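Local coordinates for EpsJ (Vibrio vulnificus, PDB 2RET), which forms a binary complex with the pseudopilin EpsI and probably serves as a component of the pseudopilus of the type 2 secretion system, at residues M27-F32 with K87-R91; L37-R41 with Y104-P108; S48-L52 with N141-P146; D121-V127 with S150-K156. One frame throughout, in Å; residues are numbered along the deposited sequence. Where two conformers were deposited one is given.

Interaction 1 of 4, residues M27-F32 with K87-R91; sequences MMDSDF and KVGYR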
# COMPACT_ATOMS: atom_id res chain seq x y z
N MSE B 27 13.63 9.14 19.83
CA MSE B 27 14.10 9.86 18.64
C MSE B 27 14.86 8.99 17.64
O MSE B 27 14.61 9.03 16.44
CB MSE B 27 14.95 11.04 19.06
CG MSE B 27 15.36 11.94 17.90
SE MSE B 27 13.87 13.03 17.20
CE MSE B 27 14.25 14.55 18.43
N MSE B 28 15.77 8.19 18.15
CA MSE B 28 16.55 7.25 17.32
C MSE B 28 15.72 6.14 16.74
O MSE B 28 15.98 5.70 15.63
CB MSE B 28 17.65 6.63 18.14
CG MSE B 28 18.61 7.64 18.68
SE MSE B 28 20.00 6.81 19.77
CE MSE B 28 20.59 5.37 18.59
N ASP B 29 14.72 5.69 17.49
CA ASP B 29 13.77 4.70 16.99
C ASP B 29 13.02 5.30 15.83
O ASP B 29 12.82 4.64 14.80
CB ASP B 29 12.75 4.27 18.07
CG ASP B 29 13.07 2.91 18.71
OD1 ASP B 29 13.75 2.09 18.11
OD2 ASP B 29 12.55 2.60 19.80
N SER B 30 12.61 6.56 15.99
CA SER B 30 11.83 7.22 14.95
C SER B 30 12.62 7.31 13.65
O SER B 30 12.05 7.14 12.58
CB SER B 30 11.32 8.60 15.39
OG SER B 30 12.36 9.61 15.40
N ASP B 31 13.93 7.56 13.76
CA ASP B 31 14.79 7.81 12.60
C ASP B 31 15.28 6.51 11.95
O ASP B 31 15.10 6.30 10.76
CB ASP B 31 16.02 8.65 12.98
CG ASP B 31 15.69 10.11 13.23
OD1 ASP B 31 14.71 10.65 12.68
OD2 ASP B 31 16.48 10.75 13.98
N PHE B 32 15.92 5.67 12.73
CA PHE B 32 16.54 4.48 12.22
C PHE B 32 15.55 3.39 11.78
O PHE B 32 15.91 2.52 10.95
CB PHE B 32 17.54 3.93 13.22
CG PHE B 32 18.78 4.74 13.33
CD1 PHE B 32 19.79 4.60 12.40
CD2 PHE B 32 18.97 5.62 14.39
CE1 PHE B 32 20.94 5.35 12.50
CE2 PHE B 32 20.11 6.40 14.47
CZ PHE B 32 21.11 6.26 13.52
N LYS B 87 15.80 14.31 5.75
CA LYS B 87 17.18 13.83 5.87
C LYS B 87 17.62 14.10 7.30
O LYS B 87 17.27 15.14 7.86
CB LYS B 87 18.06 14.52 4.82
CG LYS B 87 19.52 14.16 4.82
CD LYS B 87 20.24 14.75 3.66
CE LYS B 87 20.55 16.22 3.82
NZ LYS B 87 21.11 16.73 2.55
N VAL B 88 18.30 13.13 7.92
CA VAL B 88 18.74 13.24 9.31
C VAL B 88 20.21 12.74 9.44
O VAL B 88 20.68 11.95 8.66
CB VAL B 88 17.85 12.41 10.28
CG1 VAL B 88 16.39 12.80 10.13
CG2 VAL B 88 18.06 10.92 10.06
N GLY B 89 20.93 13.25 10.43
CA GLY B 89 22.21 12.66 10.79
C GLY B 89 22.50 12.70 12.28
O GLY B 89 21.79 13.31 13.03
N TYR B 90 23.54 11.99 12.70
CA TYR B 90 23.93 11.97 14.11
C TYR B 90 25.44 12.22 14.15
O TYR B 90 26.18 11.82 13.25
CB TYR B 90 23.57 10.62 14.78
CG TYR B 90 22.09 10.43 15.04
CD1 TYR B 90 21.21 10.11 14.02
CD2 TYR B 90 21.57 10.61 16.31
CE1 TYR B 90 19.84 9.97 14.28
CE2 TYR B 90 20.24 10.47 16.56
CZ TYR B 90 19.39 10.15 15.55
OH TYR B 90 18.06 10.01 15.87
N ARG B 91 25.88 12.90 15.19
CA ARG B 91 27.30 13.16 15.39
C ARG B 91 27.56 13.37 16.86
O ARG B 91 26.61 13.58 17.65
CB ARG B 91 27.69 14.41 14.62
CG ARG B 91 26.96 15.61 15.10
CD ARG B 91 27.44 16.84 14.46
NE ARG B 91 26.95 18.00 15.19
CZ ARG B 91 26.64 19.16 14.61
NH1 ARG B 91 26.76 19.33 13.30
NH2 ARG B 91 26.20 20.17 15.35
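Selenomethionine stands in for methionine at Met-27 and Met-28 on this last turn and a half of helix 10-32. Met-27 meets strand 87-91 chiefly through its backbone: its carbonyl O lies 3.6 Å from Tyr-90 OH, while Ser-30 OG donates to the same Met-27 O at 2.5 Å. Next along, Met-28 uses its long, flexible chain to fill space beside the tyrosine ring, with Met-28 CG 3.9 Å from Tyr-90 CE2; its far end packs on Val-151 and Leu-153. A helix laid across an antiparallel sheet is the basic plan of pilins and pseudopilins, and here the two axes come within 10.1 Å at 131°, with side chains from both segments filling the gap. Asp-29 points away from the strand. Asp-31, one turn on from Met-27 and Met-28, points toward the strand and accepts a short hydrogen bond, Tyr-90 OH to Asp-31 OD2 at 2.6 Å. A carboxylate can afford to be buried here because Asp-31 OD1 also forms salt bridges with Arg-70 and Arg-99; the same OD1 sits 3.7 Å from Val-88 CG1. At the helix end, the CA-to-CB bond of Phe-32 points sideways, but its ring comes up to Tyr-90, with Phe-32 CE2 over one face of the tyrosine, 3.6 Å from Tyr-90 CE1. The ring planes are tilted by 31°, and Phe-68 and Tyr-165 extend the aromatic cluster.

Interaction 2 of 4, residues L37-R41 with Y104-P108; sequences LRQTR and YPDTP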
# COMPACT_ATOMS: atom_id res chain seq x y z
N LEU B 37 15.13 4.30 1.13
CA LEU B 37 15.88 3.93 -0.06
C LEU B 37 15.92 5.12 -1.00
O LEU B 37 15.23 5.17 -2.01
CB LEU B 37 15.23 2.68 -0.70
CG LEU B 37 16.08 1.86 -1.68
CD1 LEU B 37 17.35 1.39 -1.03
CD2 LEU B 37 15.23 0.67 -2.22
N ARG B 38 16.75 6.10 -0.65
CA ARG B 38 16.83 7.39 -1.34
C ARG B 38 18.25 7.90 -1.16
O ARG B 38 18.70 8.12 -0.04
CB ARG B 38 15.76 8.36 -0.78
CG ARG B 38 15.95 9.88 -1.02
CD ARG B 38 16.06 10.25 -2.49
NE ARG B 38 15.42 11.52 -2.85
CZ ARG B 38 16.04 12.69 -3.06
NH1 ARG B 38 17.35 12.81 -2.91
NH2 ARG B 38 15.33 13.76 -3.42
N GLN B 39 18.97 8.03 -2.26
CA GLN B 39 20.35 8.52 -2.22
C GLN B 39 20.40 10.03 -1.92
O GLN B 39 19.53 10.79 -2.37
CB GLN B 39 21.06 8.26 -3.54
CG GLN B 39 21.49 6.82 -3.71
CD GLN B 39 22.00 6.54 -5.10
OE1 GLN B 39 21.70 7.27 -6.03
NE2 GLN B 39 22.78 5.48 -5.25
N THR B 40 21.41 10.44 -1.16
CA THR B 40 21.61 11.83 -0.75
C THR B 40 23.05 12.24 -1.12
O THR B 40 23.94 11.40 -1.18
CB THR B 40 21.28 12.01 0.76
OG1 THR B 40 21.69 10.86 1.50
CG2 THR B 40 19.78 12.13 0.95
N ARG B 41 23.26 13.53 -1.39
CA ARG B 41 24.56 14.00 -1.86
C ARG B 41 25.58 14.07 -0.74
O ARG B 41 25.25 14.46 0.39
CB ARG B 41 24.46 15.37 -2.53
CG ARG B 41 23.44 15.42 -3.63
CD ARG B 41 23.63 16.63 -4.54
NE ARG B 41 22.40 16.99 -5.26
CZ ARG B 41 21.86 16.30 -6.28
NH1 ARG B 41 22.43 15.17 -6.73
NH2 ARG B 41 20.74 16.73 -6.85
N TYR B 104 14.55 18.74 3.36
CA TYR B 104 14.73 18.17 2.02
C TYR B 104 15.99 17.34 1.95
O TYR B 104 17.03 17.78 2.46
CB TYR B 104 14.77 19.28 0.96
CG TYR B 104 13.51 20.11 1.00
CD1 TYR B 104 12.28 19.56 0.60
CD2 TYR B 104 13.53 21.41 1.50
CE1 TYR B 104 11.09 20.32 0.69
CE2 TYR B 104 12.34 22.16 1.60
CZ TYR B 104 11.13 21.60 1.17
OH TYR B 104 9.97 22.35 1.26
N PRO B 105 15.95 16.17 1.29
CA PRO B 105 17.18 15.37 1.16
C PRO B 105 18.25 16.01 0.29
O PRO B 105 19.42 15.64 0.39
CB PRO B 105 16.69 14.06 0.50
CG PRO B 105 15.21 14.12 0.49
CD PRO B 105 14.82 15.56 0.56
N ASP B 106 17.86 16.92 -0.60
CA ASP B 106 18.82 17.65 -1.43
C ASP B 106 18.81 19.08 -0.97
O ASP B 106 17.85 19.80 -1.21
CB ASP B 106 18.48 17.50 -2.91
CG ASP B 106 18.57 16.05 -3.39
OD1 ASP B 106 19.33 15.23 -2.80
OD2 ASP B 106 17.88 15.73 -4.36
N THR B 107 19.89 19.47 -0.30
CA THR B 107 19.93 20.69 0.49
C THR B 107 21.26 21.44 0.26
O THR B 107 22.35 20.86 0.44
CB THR B 107 19.78 20.30 1.97
OG1 THR B 107 19.41 21.45 2.74
CG2 THR B 107 21.06 19.68 2.50
N PRO B 108 21.20 22.74 -0.15
CA PRO B 108 22.40 23.55 -0.36
C PRO B 108 23.35 23.56 0.83
O PRO B 108 23.99 24.58 1.10
CB PRO B 108 21.83 24.97 -0.59
CG PRO B 108 20.47 24.75 -1.09
CD PRO B 108 19.97 23.51 -0.42
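Arg-38 and Asp-106 hold the centre of this contact. Arg-38 NH1 donates to Asp-106 OD1 at 3.1 Å, forming a salt bridge that meets the guanidinium at its edge, and two weaker bonds run to Asp-106 OD2, from Arg-38 NH1 at 3.3 Å and from Arg-38 NH2 at 3.4 Å. The same Arg-38 NH1 donates to Gln-39 O at 3.0 Å, which ties the conformer given here to the backbone of the next residue. Arg-41 widens the pair into a network, but only by charge: Arg-41 NH2 is 3.9 Å from Asp-106 OD2, and the oxygen lies well out of the guanidinium plane. Beneath the charges comes packing. Pro-105, rigid and apolar, covers one face of the Arg-38 guanidinium, with its CB 3.7 Å from Arg-38 NH1. Pro-105 also packs on Thr-40, whose CG2 lies 3.7 Å from Pro-105 CB, while Thr-40 OG1 bonds to His-53. The loop after strand 96-102 thus packs over strand 79-93, where Pro-105 touches Val-85, and meets strand 40-41 at one edge of the same antiparallel pseudopilin sheet, in a partly buried contact with a salt-bridge network at its rim.

Interaction 3 of 4, residues S48-L52 with N141-P146; sequences SKKLL and NELTLP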
# COMPACT_ATOMS: atom_id res chain seq x y z
N SER B 48 28.45 13.06 -6.30
CA SER B 48 28.53 11.74 -5.69
C SER B 48 27.50 11.57 -4.57
O SER B 48 27.58 12.25 -3.53
CB SER B 48 29.95 11.47 -5.17
OG SER B 48 30.08 11.87 -3.81
N LYS B 49 26.56 10.65 -4.77
CA LYS B 49 25.47 10.43 -3.83
C LYS B 49 25.73 9.13 -3.10
O LYS B 49 26.47 8.28 -3.60
CB LYS B 49 24.12 10.34 -4.56
CG LYS B 49 23.96 11.30 -5.72
CD LYS B 49 22.53 11.31 -6.28
CE LYS B 49 21.57 12.10 -5.38
NZ LYS B 49 20.49 12.77 -6.19
N LYS B 50 25.14 8.98 -1.92
CA LYS B 50 25.14 7.71 -1.17
C LYS B 50 23.78 7.46 -0.52
O LYS B 50 23.05 8.38 -0.18
CB LYS B 50 26.21 7.71 -0.07
CG LYS B 50 27.67 7.71 -0.51
CD LYS B 50 28.59 7.65 0.72
CE LYS B 50 30.04 7.95 0.37
NZ LYS B 50 30.32 9.36 -0.11
N LEU B 51 23.48 6.18 -0.35
CA LEU B 51 22.36 5.74 0.49
C LEU B 51 22.60 6.02 2.01
O LEU B 51 21.76 6.62 2.66
CB LEU B 51 22.10 4.25 0.25
CG LEU B 51 21.11 3.96 -0.86
CD1 LEU B 51 21.04 2.44 -1.06
CD2 LEU B 51 19.70 4.58 -0.59
N LEU B 52 23.75 5.59 2.53
CA LEU B 52 24.16 5.81 3.94
C LEU B 52 25.56 6.44 3.96
O LEU B 52 26.47 5.92 3.34
CB LEU B 52 24.23 4.52 4.78
CG LEU B 52 22.97 3.72 5.15
CD1 LEU B 52 23.34 2.24 5.39
CD2 LEU B 52 22.27 4.27 6.37
N ASN B 141 27.67 -0.10 -0.71
CA ASN B 141 26.69 -0.52 -1.69
C ASN B 141 25.66 0.60 -1.85
O ASN B 141 24.91 0.91 -0.92
CB ASN B 141 26.02 -1.82 -1.23
CG ASN B 141 25.12 -2.41 -2.27
OD1 ASN B 141 24.68 -1.74 -3.19
ND2 ASN B 141 24.84 -3.68 -2.12
N GLU B 142 25.67 1.26 -3.00
CA GLU B 142 24.82 2.43 -3.23
C GLU B 142 23.45 2.04 -3.81
O GLU B 142 22.55 2.91 -3.93
CB GLU B 142 25.55 3.46 -4.13
CG GLU B 142 26.20 4.62 -3.35
CD GLU B 142 27.72 4.45 -3.09
OE1 GLU B 142 28.52 4.80 -4.00
OE2 GLU B 142 28.11 4.01 -1.97
N LEU B 143 23.29 0.76 -4.13
CA LEU B 143 22.08 0.25 -4.76
C LEU B 143 21.03 -0.30 -3.80
O LEU B 143 19.87 -0.36 -4.15
CB LEU B 143 22.45 -0.82 -5.80
CG LEU B 143 23.39 -0.36 -6.92
CD1 LEU B 143 23.65 -1.50 -7.91
CD2 LEU B 143 22.84 0.89 -7.60
N THR B 144 21.43 -0.71 -2.61
CA THR B 144 20.54 -1.34 -1.64
C THR B 144 21.03 -1.01 -0.21
O THR B 144 22.21 -0.73 0.01
CB THR B 144 20.45 -2.90 -1.88
OG1 THR B 144 19.38 -3.46 -1.11
CG2 THR B 144 21.75 -3.60 -1.47
N LEU B 145 20.12 -1.01 0.75
CA LEU B 145 20.48 -0.73 2.14
C LEU B 145 20.92 -2.03 2.76
O LEU B 145 20.61 -3.10 2.23
CB LEU B 145 19.29 -0.15 2.92
CG LEU B 145 18.90 1.32 2.64
CD1 LEU B 145 17.51 1.59 3.14
CD2 LEU B 145 19.92 2.33 3.26
N PRO B 146 21.67 -1.98 3.87
CA PRO B 146 21.91 -3.22 4.61
C PRO B 146 20.60 -3.75 5.21
O PRO B 146 19.73 -2.95 5.55
CB PRO B 146 22.89 -2.79 5.72
CG PRO B 146 22.53 -1.36 5.95
CD PRO B 146 22.26 -0.82 4.56
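A leucine knob set in a backbone hollow dominates this contact. Leu-51 CD1 pushes into the curl of the loop 141-146, 3.3 Å from Glu-142 O, 3.9 Å from Leu-143 C, 3.5 Å from Thr-144 N and 4.0 Å from Leu-145 N. The hollow owes its shape to an Asx turn: Asn-141 OD1 accepts from Leu-143 N at 3.0 Å, drawing the chain round, and asparagine suits the place because its short side chain puts the amide oxygen within reach of the main-chain N two residues ahead. Leu-51 can enter because its backbone has helical angles (-68/-52), a kink in strand 49-56 that sends the CA-to-CB bonds of both Leu-51 and Leu-52 toward the loop. In the pseudopilin fold this joins the larger antiparallel sheet, to which 49-56 belongs, to the connection between strands 135-136 and 148-155 of the smaller one. Leu-52 fills a second, apolar dip made by Leu-145 and Pro-146: Leu-52 CG is 3.8 Å from Leu-145 CD2, and Leu-52 CD1 lies tightly against the proline ring, 3.3 Å from Pro-146 CD. Phe-129 packs on both Leu-52 and Pro-146. Toward solvent, Glu-142 lays its methylene over the extended backbone, its CG 3.7 Å from Lys-49 O and 3.9 Å from Lys-50 CA, while the ends of both lysines lead away; Gln-39 bonds to the carbonyl O of Glu-142.

Interaction 4 of 4, residues D121-V127 with S150-K156; sequences DVEELNV and SVELTLK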
# COMPACT_ATOMS: atom_id res chain seq x y z
N ASP B 121 27.18 13.36 27.68
CA ASP B 121 28.09 12.31 28.12
C ASP B 121 28.03 11.03 27.27
O ASP B 121 27.89 9.91 27.79
CB ASP B 121 27.87 11.99 29.60
CG ASP B 121 28.40 13.08 30.53
OD1 ASP B 121 29.15 14.00 30.08
OD2 ASP B 121 28.08 13.01 31.72
N VAL B 122 28.16 11.23 25.95
CA VAL B 122 28.28 10.14 24.99
C VAL B 122 29.67 10.25 24.42
O VAL B 122 30.01 11.25 23.84
CB VAL B 122 27.20 10.22 23.88
CG1 VAL B 122 27.47 9.21 22.77
CG2 VAL B 122 25.82 9.95 24.49
N GLU B 123 30.50 9.25 24.62
CA GLU B 123 31.87 9.34 24.17
C GLU B 123 32.00 8.98 22.68
O GLU B 123 32.76 9.62 21.93
CB GLU B 123 32.76 8.41 25.01
CG GLU B 123 32.95 8.92 26.46
CD GLU B 123 33.47 7.87 27.41
OE1 GLU B 123 33.68 6.71 26.99
OE2 GLU B 123 33.68 8.21 28.60
N GLU B 124 31.24 7.98 22.26
CA GLU B 124 31.44 7.36 20.96
C GLU B 124 30.09 7.01 20.38
O GLU B 124 29.11 6.80 21.12
CB GLU B 124 32.32 6.09 21.08
CG GLU B 124 32.88 5.62 19.75
CD GLU B 124 33.72 4.35 19.84
OE1 GLU B 124 34.51 4.20 20.82
OE2 GLU B 124 33.60 3.50 18.91
N LEU B 125 30.07 7.06 19.05
CA LEU B 125 29.07 6.55 18.18
C LEU B 125 29.74 5.52 17.28
O LEU B 125 30.67 5.84 16.59
CB LEU B 125 28.49 7.70 17.33
CG LEU B 125 27.54 7.33 16.17
CD1 LEU B 125 26.30 6.66 16.71
CD2 LEU B 125 27.20 8.54 15.27
N ASN B 126 29.26 4.28 17.29
CA ASN B 126 29.67 3.26 16.34
C ASN B 126 28.48 2.54 15.68
O ASN B 126 27.55 2.14 16.33
CB ASN B 126 30.55 2.22 17.02
CG ASN B 126 31.25 1.32 16.01
OD1 ASN B 126 31.90 1.79 15.05
ND2 ASN B 126 31.11 0.03 16.21
N VAL B 127 28.57 2.36 14.37
CA VAL B 127 27.51 1.75 13.59
C VAL B 127 28.09 0.62 12.76
O VAL B 127 29.18 0.74 12.20
CB VAL B 127 26.80 2.78 12.68
CG1 VAL B 127 25.69 2.09 11.85
CG2 VAL B 127 26.13 3.93 13.53
N SER B 150 23.11 -1.72 13.36
CA SER B 150 23.30 -1.73 14.81
C SER B 150 23.97 -0.40 15.14
O SER B 150 25.04 -0.10 14.64
CB SER B 150 24.21 -2.90 15.27
OG SER B 150 24.43 -2.89 16.70
N VAL B 151 23.30 0.38 15.97
CA VAL B 151 23.78 1.65 16.44
C VAL B 151 24.21 1.47 17.89
O VAL B 151 23.39 1.15 18.73
CB VAL B 151 22.70 2.75 16.28
CG1 VAL B 151 23.24 4.12 16.79
CG2 VAL B 151 22.28 2.82 14.80
N GLU B 152 25.51 1.64 18.15
CA GLU B 152 26.05 1.56 19.49
C GLU B 152 26.56 2.91 20.02
O GLU B 152 27.30 3.59 19.38
CB GLU B 152 27.19 0.55 19.51
CG GLU B 152 27.76 0.32 20.91
CD GLU B 152 28.87 -0.69 20.89
OE1 GLU B 152 29.99 -0.32 20.41
OE2 GLU B 152 28.60 -1.84 21.33
N LEU B 153 26.13 3.25 21.24
CA LEU B 153 26.59 4.43 21.98
C LEU B 153 27.41 3.98 23.18
O LEU B 153 27.07 3.01 23.82
CB LEU B 153 25.39 5.25 22.48
CG LEU B 153 24.37 5.65 21.40
CD1 LEU B 153 23.18 6.34 22.03
CD2 LEU B 153 25.05 6.56 20.42
N THR B 154 28.49 4.70 23.45
CA THR B 154 29.30 4.52 24.63
C THR B 154 29.01 5.75 25.51
O THR B 154 29.38 6.89 25.18
CB THR B 154 30.79 4.42 24.27
OG1 THR B 154 30.97 3.35 23.32
CG2 THR B 154 31.72 4.19 25.58
N LEU B 155 28.27 5.48 26.59
CA LEU B 155 27.96 6.46 27.60
C LEU B 155 29.02 6.43 28.71
O LEU B 155 29.53 5.39 29.09
CB LEU B 155 26.57 6.21 28.18
CG LEU B 155 25.34 6.04 27.29
CD1 LEU B 155 24.04 6.33 28.09
CD2 LEU B 155 25.42 6.86 26.02
N LYS B 156 29.34 7.61 29.22
CA LYS B 156 30.29 7.80 30.30
C LYS B 156 29.91 7.02 31.55
O LYS B 156 30.76 6.44 32.22
CB LYS B 156 30.37 9.29 30.65
CG LYS B 156 31.23 10.12 29.68
CD LYS B 156 32.19 11.09 30.46
CE LYS B 156 33.58 11.26 29.80
NZ LYS B 156 34.62 11.91 30.76
O HOH W 1 27.29 -0.83 16.47
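Branched aliphatic residues line one face of this strand pair. Val-122 CG2 lies 3.5 Å from Leu-155 CD2, Leu-125 CD1 is 3.9 Å from Leu-153 CD2 and 4.0 Å from Val-151 CG1, and Val-127 CG2 meets Val-151 CG2 at 4.2 Å. Compact and apolar, they suit a face turned inward: Val-151 packs on Met-28 and Phe-32 of helix 10-32, and Leu-125 and Val-127 reach Trp-54. The strands are the central pair of the smaller antiparallel sheet, their axes 4.7 Å apart and directions at 158°. Asn-126 and Glu-152 form a regular hydrogen-bonded pair, Asn-126 N to Glu-152 O at 2.9 Å and Glu-152 N to Asn-126 O at 2.8 Å. Farther along, a beta bulge interrupts the register: three steps from Val-122 to Leu-125 face two from Leu-155 to Leu-153, and Glu-123, with helical angles of -82/-39, supplies the extra residue. Its N donates to Thr-154 O at 2.7 Å, while Thr-154 N donates to Glu-124 O at 3.2 Å. The opposite face, with Glu-124, Asn-126, Glu-152 and Thr-154, is polar and partly exposed. At one end a water donates to both Asn-126 O and Ser-150 O, 3.0 Å from each; at the other, Lys-156 N bonds to Asp-121 O at 3.1 Å, and Lys-156 NZ approaches Glu-123 OE2 only to 4.4 Å, beyond a salt bridge.

From the N terminus, helix 10-32 opens interaction 1, strand 40-41 opens interaction 2 and strand 49-56 opens interaction 3 before any has closed. They close in the same order, at 87-91, 104-108 and 141-146, so all three cross one another. Interaction 4 opens at 121-127, after interactions 1 and 2 have closed, closes at 150-156 and crosses only interaction 3, whose loop leads on into strand 148-155. Lys-87 joins interactions 1 and 2 through a probable hydrogen bond from NZ to Pro-105 O. Strand pairing between Thr-40 and Lys-50 couples 2 to 3. Met-28 and Phe-32, packed against Val-151, let the helix join the larger sheet to the smaller one.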